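Acarbose/maltose binding protein GacH (Streptomyces glaucescens, PDB 3K01) binds the pseudo-tetrasaccharide acarbose and an acarbose homolog as the solute receptor of an ABC transporter, and probably also binds maltose. Local coordinates at residues G116-P121 against R338-E343; I140-L145 against K357-K362. All coordinates share one frame; numbering follows the deposited sequence.

The two contacts sit next to each other, centres about 15 Å apart, and their segments alternate along the chain: 116-121, 140-145, 338-343, 357-362. Contact 1 is the polar one, two loops held by an aspartate; contact 2 is buried and apolar, a strand against a helix end, and lies nearer the middle of the molecule, about 9 Å from its centre against about 17 Å. Their side chains meet at the border. Leu-120 CD1 of contact 1 packs on Val-360 CG1 of contact 2 at 3.8 Å, and the Tyr-342 ring forms a cation-pi pair with Lys-357; Tyr-342 CZ lies 3.5 Å from Lys-357 CE.

Contact 1. Residues G116-P121 against R338-E343; sequences GSDHLP and RTSVYE
The guanidinium of Arg-338 has NE2 of the His-119 ring over one face and Asp-118 OD2 at its edge. The ring leans steeply, its plane 64° from the guanidinium, and although NE2 of His-119 comes to 3.3 Å from Arg-338 NH2, the angle rules out a hydrogen bond. A water joins them instead, 2.8 Å from His-119 NE2 and more weakly bonded to Arg-338 NH2. Behind the contact, Thr-337 holds His-119 ND1 and the carbonyl of Ser-320 takes Arg-338 NE, which should limit the rotation of both groups.

Asp-118 is the hub. With CG anti to N (chi1 -163°), its carboxylate swings across to the second loop. OD2 meets Arg-338 NH1 at 2.9 Å in a salt bridge, through the anti lone pair, and also lies 2.9 Å from Ser-340 OG. OD1 takes the Ser-340 N-H at 3.0 Å, on the syn side and 23° out of plane. The salt bridge and the Ser-340 N-H bond hold one oxygen each, which limits turning of the carboxylate. The backbone carbonyl adds a straight bond: Thr-339 N to Asp-118 O is 2.8 Å.

Further along the contact is apolar: Leu-120 CD2 lies 3.9 Å from Thr-339 CG2, and its CD1 approaches the Tyr-342 ring obliquely.

Since Leu-120 also bonds to the backbone of Thr-337, His-119 and Arg-338 form an isolated antiparallel beta bridge, a non-hydrogen-bonded pair. It leads straight into the helical turn of 339-343, whose first N-H groups are received by an aspartate from a distant loop of this solute-binding protein fold.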
loop_
_atom_site.group_PDB
_atom_site.type_symbol
_atom_site.label_atom_id
_atom_site.label_comp_id
_atom_site.label_asym_id
_atom_site.label_seq_id
_atom_site.Cartn_x
_atom_site.Cartn_y
_atom_site.Cartn_z
ATOM N N GLY A 116 -18.629 10.782 -3.755
ATOM C CA GLY A 116 -17.494 11.402 -4.451
ATOM C C GLY A 116 -16.250 11.974 -3.746
ATOM O O GLY A 116 -15.140 11.492 -3.974
ATOM N N SER A 117 -16.429 12.990 -2.899
ATOM C CA SER A 117 -15.349 13.760 -2.264
ATOM C C SER A 117 -14.955 13.249 -0.905
ATOM O O SER A 117 -14.061 13.765 -0.251
ATOM C CB SER A 117 -15.709 15.207 -2.158
ATOM O OG SER A 117 -14.513 15.951 -2.017
ATOM N N ASP A 118 -15.681 12.249 -0.473
ATOM C CA ASP A 118 -15.488 11.597 0.775
ATOM C C ASP A 118 -14.141 10.841 0.808
ATOM O O ASP A 118 -13.595 10.611 1.846
ATOM C CB ASP A 118 -16.670 10.613 0.932
ATOM C CG ASP A 118 -16.889 10.126 2.345
ATOM O OD1 ASP A 118 -16.467 10.709 3.322
ATOM O OD2 ASP A 118 -17.576 9.121 2.472
ATOM N N HIS A 119 -13.600 10.433 -0.330
ATOM C CA HIS A 119 -12.412 9.564 -0.260
ATOM C C HIS A 119 -11.143 10.325 0.086
ATOM O O HIS A 119 -10.955 11.476 -0.320
ATOM C CB HIS A 119 -12.217 8.798 -1.556
ATOM C CG HIS A 119 -13.336 7.866 -1.861
ATOM N ND1 HIS A 119 -13.461 6.632 -1.264
ATOM C CD2 HIS A 119 -14.407 8.001 -2.676
ATOM C CE1 HIS A 119 -14.543 6.030 -1.720
ATOM N NE2 HIS A 119 -15.147 6.854 -2.563
ATOM N N LEU A 120 -10.263 9.671 0.839
ATOM C CA LEU A 120 -8.916 10.187 1.060
ATOM C C LEU A 120 -8.293 10.569 -0.276
ATOM O O LEU A 120 -8.455 9.866 -1.265
ATOM C CB LEU A 120 -8.065 9.128 1.752
ATOM C CG LEU A 120 -8.447 8.821 3.207
ATOM C CD1 LEU A 120 -7.755 7.531 3.663
ATOM C CD2 LEU A 120 -8.118 9.975 4.165
ATOM N N PRO A 121 -7.544 11.688 -0.312
ATOM C CA PRO A 121 -7.100 12.191 -1.628
ATOM C C PRO A 121 -6.197 11.195 -2.373
ATOM O O PRO A 121 -6.299 11.028 -3.595
ATOM C CB PRO A 121 -6.358 13.490 -1.273
ATOM C CG PRO A 121 -5.949 13.301 0.152
ATOM C CD PRO A 121 -7.113 12.561 0.790
ATOM N N ARG A 338 -12.983 6.139 2.850
ATOM C CA ARG A 338 -13.932 7.269 3.039
ATOM C C ARG A 338 -13.690 7.985 4.353
ATOM O O ARG A 338 -13.708 7.372 5.366
ATOM C CB ARG A 338 -15.358 6.738 2.997
ATOM C CG ARG A 338 -15.827 6.452 1.570
ATOM C CD ARG A 338 -17.264 5.942 1.552
ATOM N NE ARG A 338 -17.740 5.787 0.194
ATOM C CZ ARG A 338 -18.220 6.787 -0.496
ATOM N NH1 ARG A 338 -18.599 7.882 0.079
ATOM N NH2 ARG A 338 -18.379 6.658 -1.769
ATOM N N THR A 339 -13.472 9.281 4.303
ATOM C CA THR A 339 -13.166 10.021 5.517
ATOM C C THR A 339 -14.306 9.927 6.535
ATOM O O THR A 339 -14.065 9.837 7.740
ATOM C CB THR A 339 -12.790 11.483 5.215
ATOM O OG1 THR A 339 -13.916 12.151 4.645
ATOM C CG2 THR A 339 -11.639 11.556 4.243
ATOM N N SER A 340 -15.537 9.888 6.046
ATOM C CA SER A 340 -16.710 9.810 6.921
ATOM C C SER A 340 -16.708 8.550 7.758
ATOM O O SER A 340 -17.186 8.557 8.911
ATOM C CB SER A 340 -18.014 9.878 6.114
ATOM O OG SER A 340 -18.198 8.737 5.272
ATOM N N VAL A 341 -16.178 7.454 7.202
ATOM C CA VAL A 341 -16.268 6.176 7.888
ATOM C C VAL A 341 -15.375 6.154 9.133
ATOM O O VAL A 341 -15.691 5.503 10.122
ATOM C CB VAL A 341 -15.934 5.028 6.913
ATOM C CG1 VAL A 341 -15.909 3.680 7.607
ATOM C CG2 VAL A 341 -16.981 5.002 5.788
ATOM N N TYR A 342 -14.283 6.917 9.112
ATOM C CA TYR A 342 -13.402 7.020 10.282
ATOM C C TYR A 342 -14.071 7.683 11.475
ATOM O O TYR A 342 -13.583 7.551 12.591
ATOM C CB TYR A 342 -12.099 7.767 9.921
ATOM C CG TYR A 342 -11.156 6.925 9.087
ATOM C CD1 TYR A 342 -10.278 6.041 9.693
ATOM C CD2 TYR A 342 -11.153 7.015 7.697
ATOM C CE1 TYR A 342 -9.416 5.252 8.928
ATOM C CE2 TYR A 342 -10.290 6.268 6.927
ATOM C CZ TYR A 342 -9.422 5.379 7.546
ATOM O OH TYR A 342 -8.564 4.604 6.812
ATOM N N GLU A 343 -15.168 8.410 11.237
ATOM C CA GLU A 343 -15.915 9.023 12.336
ATOM C C GLU A 343 -16.945 8.115 12.990
ATOM O O GLU A 343 -17.530 8.460 14.011
ATOM C CB GLU A 343 -16.589 10.309 11.868
ATOM C CG GLU A 343 -15.612 11.417 11.602
ATOM C CD GLU A 343 -16.283 12.701 11.183
ATOM O OE1 GLU A 343 -17.529 12.710 11.009
ATOM O OE2 GLU A 343 -15.565 13.699 11.011
HETATM O O HOH W 1 -16.816 5.680 -4.513
#

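Contact 2. Residues I140-L145 against K357-K362; sequences IDTLAL and KPAVDK
Ala-144 and Ala-359 pack closely, methyl on methyl, with CB to CB at 3.6 Å; two such small side chains bring strand 132-148 close to the end of helix 351-360. Thr-142 fills the place beside them. Its hydroxyl points past the helix, anti to the backbone N (chi1 -167°), to bond with Pro-294 O and Ser-293 OG. That leaves the methyl to face the helix, where Thr-142 CG2 lies 3.8 Å from Ala-359 CB and 3.6 Å from Ala-359 O. Ala-359 O in turn accepts Lys-362 N at 2.8 Å.

Toward Ile-140 the fit is slacker: this side chain and Val-360 meet tip to tip, Ile-140 CG2 standing 4.1 Å from Val-360 CG1. The far side of the helix is different again. There Pro-358 and Asp-361 are exposed, and Lys-357 NZ reaches forward to Asp-361 OD1, four residues on, a salt bridge of 3.0 Å that leaves the strand untouched.

No hydrogen bond or ion pair crosses between 140-145 and 357-362. Strand 293-302 satisfies the Thr-142 hydroxyl and Lys-362 N satisfies Ala-359 O, leaving neither for a bond across, so the join rests on van der Waals fit and methyl burial.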
loop_
_atom_site.group_PDB
_atom_site.type_symbol
_atom_site.label_atom_id
_atom_site.label_comp_id
_atom_site.label_asym_id
_atom_site.label_seq_id
_atom_site.Cartn_x
_atom_site.Cartn_y
_atom_site.Cartn_z
ATOM N N ILE A 140 -7.318 1.159 1.906
ATOM C CA ILE A 140 -5.962 1.733 1.808
ATOM C C ILE A 140 -5.049 1.095 2.842
ATOM O O ILE A 140 -5.509 0.659 3.890
ATOM C CB ILE A 140 -6.014 3.287 2.013
ATOM C CG1 ILE A 140 -4.642 3.978 1.804
ATOM C CG2 ILE A 140 -6.632 3.663 3.368
ATOM C CD1 ILE A 140 -4.773 5.453 1.445
ATOM N N ASP A 141 -3.759 1.036 2.529
ATOM C CA ASP A 141 -2.801 0.739 3.579
ATOM C C ASP A 141 -1.480 1.442 3.257
ATOM O O ASP A 141 -1.353 2.166 2.255
ATOM C CB ASP A 141 -2.661 -0.776 3.796
ATOM C CG ASP A 141 -2.203 -1.505 2.568
ATOM O OD1 ASP A 141 -1.435 -0.933 1.768
ATOM O OD2 ASP A 141 -2.614 -2.676 2.382
ATOM N N THR A 142 -0.519 1.298 4.162
ATOM C CA THR A 142 0.783 1.958 4.010
ATOM C C THR A 142 1.759 1.296 4.960
ATOM O O THR A 142 1.407 0.359 5.684
ATOM C CB THR A 142 0.655 3.476 4.299
ATOM O OG1 THR A 142 1.832 4.182 3.874
ATOM C CG2 THR A 142 0.380 3.784 5.758
ATOM N N LEU A 143 2.983 1.801 4.956
ATOM C CA LEU A 143 4.003 1.378 5.922
ATOM C C LEU A 143 4.033 2.341 7.089
ATOM O O LEU A 143 3.681 3.508 6.954
ATOM C CB LEU A 143 5.382 1.361 5.247
ATOM C CG LEU A 143 5.581 0.358 4.125
ATOM C CD1 LEU A 143 6.993 0.463 3.505
ATOM C CD2 LEU A 143 5.327 -1.089 4.596
ATOM N N ALA A 144 4.499 1.828 8.237
ATOM C CA ALA A 144 4.500 2.572 9.487
ATOM C C ALA A 144 5.668 2.105 10.337
ATOM O O ALA A 144 6.192 1.017 10.115
ATOM C CB ALA A 144 3.175 2.345 10.240
ATOM N N LEU A 145 6.066 2.940 11.296
ATOM C CA LEU A 145 7.121 2.556 12.236
ATOM C C LEU A 145 6.508 1.789 13.418
ATOM O O LEU A 145 5.760 2.362 14.212
ATOM C CB LEU A 145 7.809 3.812 12.732
ATOM C CG LEU A 145 9.023 3.571 13.643
ATOM C CD1 LEU A 145 10.176 2.941 12.914
ATOM C CD2 LEU A 145 9.418 4.898 14.287
ATOM N N LYS A 357 -4.042 4.902 11.306
ATOM C CA LYS A 357 -4.535 6.104 10.659
ATOM C C LYS A 357 -3.498 7.241 10.573
ATOM O O LYS A 357 -3.375 7.861 9.510
ATOM C CB LYS A 357 -5.887 6.551 11.202
ATOM C CG LYS A 357 -6.541 7.706 10.391
ATOM C CD LYS A 357 -6.533 7.471 8.864
ATOM C CE LYS A 357 -7.537 8.334 8.108
ATOM N NZ LYS A 357 -7.401 9.757 8.352
ATOM N N PRO A 358 -2.737 7.520 11.650
ATOM C CA PRO A 358 -1.720 8.553 11.468
ATOM C C PRO A 358 -0.708 8.223 10.364
ATOM O O PRO A 358 -0.289 9.104 9.611
ATOM C CB PRO A 358 -1.056 8.630 12.858
ATOM C CG PRO A 358 -2.178 8.206 13.801
ATOM C CD PRO A 358 -2.840 7.074 13.061
ATOM N N ALA A 359 -0.349 6.947 10.231
ATOM C CA ALA A 359 0.542 6.534 9.136
ATOM C C ALA A 359 -0.119 6.733 7.767
ATOM O O ALA A 359 0.497 7.222 6.815
ATOM C CB ALA A 359 0.943 5.079 9.333
ATOM N N VAL A 360 -1.396 6.378 7.667
ATOM C CA VAL A 360 -2.146 6.581 6.418
ATOM C C VAL A 360 -2.168 8.066 6.017
ATOM O O VAL A 360 -2.124 8.393 4.826
ATOM C CB VAL A 360 -3.565 5.992 6.547
ATOM C CG1 VAL A 360 -4.509 6.480 5.430
ATOM C CG2 VAL A 360 -3.497 4.485 6.525
ATOM N N ASP A 361 -2.200 8.965 6.997
ATOM C CA ASP A 361 -2.121 10.399 6.700
ATOM C C ASP A 361 -0.787 10.820 6.089
ATOM O O ASP A 361 -0.686 11.909 5.542
ATOM C CB ASP A 361 -2.383 11.250 7.951
ATOM C CG ASP A 361 -3.855 11.281 8.379
ATOM O OD1 ASP A 361 -4.763 10.873 7.617
ATOM O OD2 ASP A 361 -4.070 11.759 9.506
ATOM N N LYS A 362 0.224 9.958 6.159
ATOM C CA LYS A 362 1.512 10.235 5.524
ATOM C C LYS A 362 1.654 9.554 4.191
ATOM O O LYS A 362 2.734 9.633 3.588
ATOM C CB LYS A 362 2.667 9.833 6.460
ATOM C CG LYS A 362 2.873 10.818 7.617
ATOM C CD LYS A 362 3.204 12.233 7.145
ATOM C CE LYS A 362 3.293 13.122 8.361
ATOM N NZ LYS A 362 1.927 13.464 8.874
#